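Local coordinates for DPS family protein (Vibrio cholerae O1 biovar El Tor, PDB 3IQ1), which belongs to the Dps family of ferritin-like diiron-carboxylate proteins and probably oxidises and binds iron within a twelve-subunit shell, at the interface of chains A and B. Numbering follows the deposited sequence. Chains: chain A/B, DPS family protein.

The interface of chains A and B. Residues chain A 31-32, 35, 85, 88, 96; chain B 31, 83-85, 88.
A:Phe85 and B:Phe85 lie face to face across the two-fold axis, their side chains crossing at about a right angle while the ring planes stay within 11° of parallel. The ring centres are 4.1 Å apart, and the CD1–CE1 side of each ring lies over the other. In both chains CG stands anti to the carbonyl carbon (chi1 -67°), which sends the ring from the start of helix 85-91 into the partner. Phenylalanine suits this place because a flat, wholly apolar ring can meet its own copy on one face and press its tip against the neighbouring helix. The tip of B:Phe85 reaches helix 13-43 of chain A, where CZ comes within 3.5 Å of the A:Gln31 backbone O, while A:Val32 CG2 and A:Tyr88 CD2 meet its CE2 at a slant.

A:Met35, modelled as selenomethionine, runs past B:Phe85 in the opposite direction, its long, flexible chain following the aromatic rings. Its CG is anti to the backbone N (chi1 -173°), and bends further out turn the selenium and its methyl toward B:Tyr88, tip to tip: A:Met35 SE lies 3.7 Å from B:Tyr88 CE2, and its methyl CE 3.5 Å from the B:Tyr88 phenol OH. Tyrosine offers an apolar ring with a polar tip; B:Gln31 matches both, CG resting on one ring face while its amide NE2 makes a weak hydrogen bond to OH.

At the polar margin, A:Glu96 is long enough to point its carboxylate at the start of B helix 85-91. Water 1, 2.8 Å from A:Glu96 OE2, accepts a nearly straight hydrogen bond from B:Phe85 N; the negative charge there may favour the helix start. Together with its symmetry twin, this mostly apolar patch joins two subunits of the dodecamer.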
loop_
_atom_site.group_PDB
_atom_site.type_symbol
_atom_site.label_atom_id
_atom_site.label_comp_id
_atom_site.label_asym_id
_atom_site.label_seq_id
_atom_site.Cartn_x
_atom_site.Cartn_y
_atom_site.Cartn_z
ATOM N N GLN A 31 32.954 -2.238 -8.866
ATOM C CA GLN A 31 32.460 -1.698 -10.128
ATOM C C GLN A 31 32.695 -2.698 -11.286
ATOM O O GLN A 31 31.759 -3.020 -12.041
ATOM C CB GLN A 31 33.124 -0.345 -10.404
ATOM C CG GLN A 31 32.607 0.802 -9.546
ATOM C CD GLN A 31 31.298 1.381 -10.055
ATOM O OE1 GLN A 31 30.514 0.661 -10.648
ATOM N NE2 GLN A 31 31.046 2.661 -9.821
ATOM N N VAL A 32 33.890 -3.301 -11.339
ATOM C CA VAL A 32 34.174 -4.321 -12.360
ATOM C C VAL A 32 33.284 -5.543 -12.145
ATOM O O VAL A 32 32.730 -6.087 -13.097
ATOM C CB VAL A 32 35.660 -4.680 -12.468
ATOM C CG1 VAL A 32 35.882 -5.813 -13.468
ATOM C CG2 VAL A 32 36.502 -3.458 -12.869
HETATM N N MSE A 35 29.737 -4.891 -13.310
HETATM C CA MSE A 35 29.669 -4.941 -14.757
HETATM C C MSE A 35 29.634 -6.380 -15.245
HETATM O O MSE A 35 28.829 -6.749 -16.106
HETATM C CB MSE A 35 30.845 -4.170 -15.412
HETATM C CG MSE A 35 30.805 -4.020 -16.868
HETATM SE SE MSE A 35 29.315 -2.839 -17.345
HETATM C CE MSE A 35 28.189 -4.118 -18.218
ATOM N N PHE A 85 35.442 4.662 -15.358
ATOM C CA PHE A 85 35.816 3.324 -15.823
ATOM C C PHE A 85 37.342 3.140 -15.957
ATOM O O PHE A 85 37.902 2.148 -15.549
ATOM C CB PHE A 85 35.221 3.091 -17.225
ATOM C CG PHE A 85 33.695 3.014 -17.290
ATOM C CD1 PHE A 85 32.892 2.788 -16.165
ATOM C CD2 PHE A 85 33.067 3.083 -18.504
ATOM C CE1 PHE A 85 31.507 2.693 -16.258
ATOM C CE2 PHE A 85 31.708 2.955 -18.587
ATOM C CZ PHE A 85 30.922 2.771 -17.467
ATOM N N TYR A 88 38.805 2.733 -12.507
ATOM C CA TYR A 88 38.485 1.418 -11.972
ATOM C C TYR A 88 39.303 0.289 -12.593
ATOM O O TYR A 88 39.720 -0.629 -11.901
ATOM C CB TYR A 88 36.993 1.082 -12.134
ATOM C CG TYR A 88 36.036 2.036 -11.459
ATOM C CD1 TYR A 88 36.317 2.544 -10.214
ATOM C CD2 TYR A 88 34.863 2.406 -12.070
ATOM C CE1 TYR A 88 35.454 3.404 -9.552
ATOM C CE2 TYR A 88 33.975 3.277 -11.418
ATOM C CZ TYR A 88 34.293 3.780 -10.169
ATOM O OH TYR A 88 33.387 4.612 -9.555
ATOM N N GLU A 96 37.825 -8.228 -15.932
ATOM C CA GLU A 96 36.612 -8.194 -16.784
ATOM C C GLU A 96 36.283 -9.621 -17.252
ATOM O O GLU A 96 37.181 -10.369 -17.709
ATOM C CB GLU A 96 36.801 -7.275 -17.974
ATOM C CG GLU A 96 37.147 -5.822 -17.612
ATOM C CD GLU A 96 37.152 -4.949 -18.810
ATOM O OE1 GLU A 96 37.957 -5.260 -19.714
ATOM O OE2 GLU A 96 36.402 -3.978 -18.842
ATOM N N GLN B 31 26.645 4.344 -21.172
ATOM C CA GLN B 31 27.400 3.840 -20.036
ATOM C C GLN B 31 28.417 4.857 -19.513
ATOM O O GLN B 31 28.537 5.072 -18.320
ATOM C CB GLN B 31 28.054 2.529 -20.422
ATOM C CG GLN B 31 27.097 1.319 -20.542
ATOM C CD GLN B 31 26.777 0.693 -19.220
ATOM O OE1 GLN B 31 26.862 1.360 -18.194
ATOM N NE2 GLN B 31 26.444 -0.572 -19.209
ATOM N N HIS B 83 29.530 -5.383 -23.019
ATOM C CA HIS B 83 29.358 -5.571 -21.580
ATOM C C HIS B 83 30.660 -5.507 -20.790
ATOM O O HIS B 83 30.892 -6.237 -19.839
ATOM C CB HIS B 83 28.519 -6.817 -21.290
ATOM C CG HIS B 83 29.075 -8.093 -21.832
ATOM N ND1 HIS B 83 29.034 -8.397 -23.181
ATOM C CD2 HIS B 83 29.687 -9.128 -21.223
ATOM C CE1 HIS B 83 29.573 -9.590 -23.363
ATOM N NE2 HIS B 83 29.970 -10.064 -22.198
ATOM N N SER B 84 31.538 -4.583 -21.183
ATOM C CA SER B 84 32.776 -4.358 -20.430
ATOM C C SER B 84 33.117 -2.889 -20.520
ATOM O O SER B 84 32.858 -2.254 -21.563
ATOM C CB SER B 84 33.941 -5.176 -20.971
ATOM O OG SER B 84 34.270 -4.868 -22.328
ATOM N N PHE B 85 33.676 -2.347 -19.423
ATOM C CA PHE B 85 34.185 -0.985 -19.402
ATOM C C PHE B 85 35.168 -0.755 -20.549
ATOM O O PHE B 85 35.135 0.275 -21.206
ATOM C CB PHE B 85 34.927 -0.724 -18.076
ATOM C CG PHE B 85 34.031 -0.713 -16.802
ATOM C CD1 PHE B 85 32.629 -0.599 -16.842
ATOM C CD2 PHE B 85 34.641 -0.777 -15.548
ATOM C CE1 PHE B 85 31.885 -0.553 -15.704
ATOM C CE2 PHE B 85 33.864 -0.744 -14.384
ATOM C CZ PHE B 85 32.487 -0.621 -14.457
ATOM N N TYR B 88 33.311 -0.293 -23.744
ATOM C CA TYR B 88 32.577 0.973 -23.816
ATOM C C TYR B 88 33.509 2.143 -24.079
ATOM O O TYR B 88 33.194 3.042 -24.843
ATOM C CB TYR B 88 31.771 1.244 -22.529
ATOM C CG TYR B 88 30.690 0.236 -22.209
ATOM C CD1 TYR B 88 29.870 -0.295 -23.188
ATOM C CD2 TYR B 88 30.464 -0.170 -20.893
ATOM C CE1 TYR B 88 28.894 -1.199 -22.885
ATOM C CE2 TYR B 88 29.492 -1.093 -20.600
ATOM C CZ TYR B 88 28.710 -1.602 -21.580
ATOM O OH TYR B 88 27.713 -2.512 -21.249
HETATM O O HOH W 1 34.130 -4.006 -17.244
#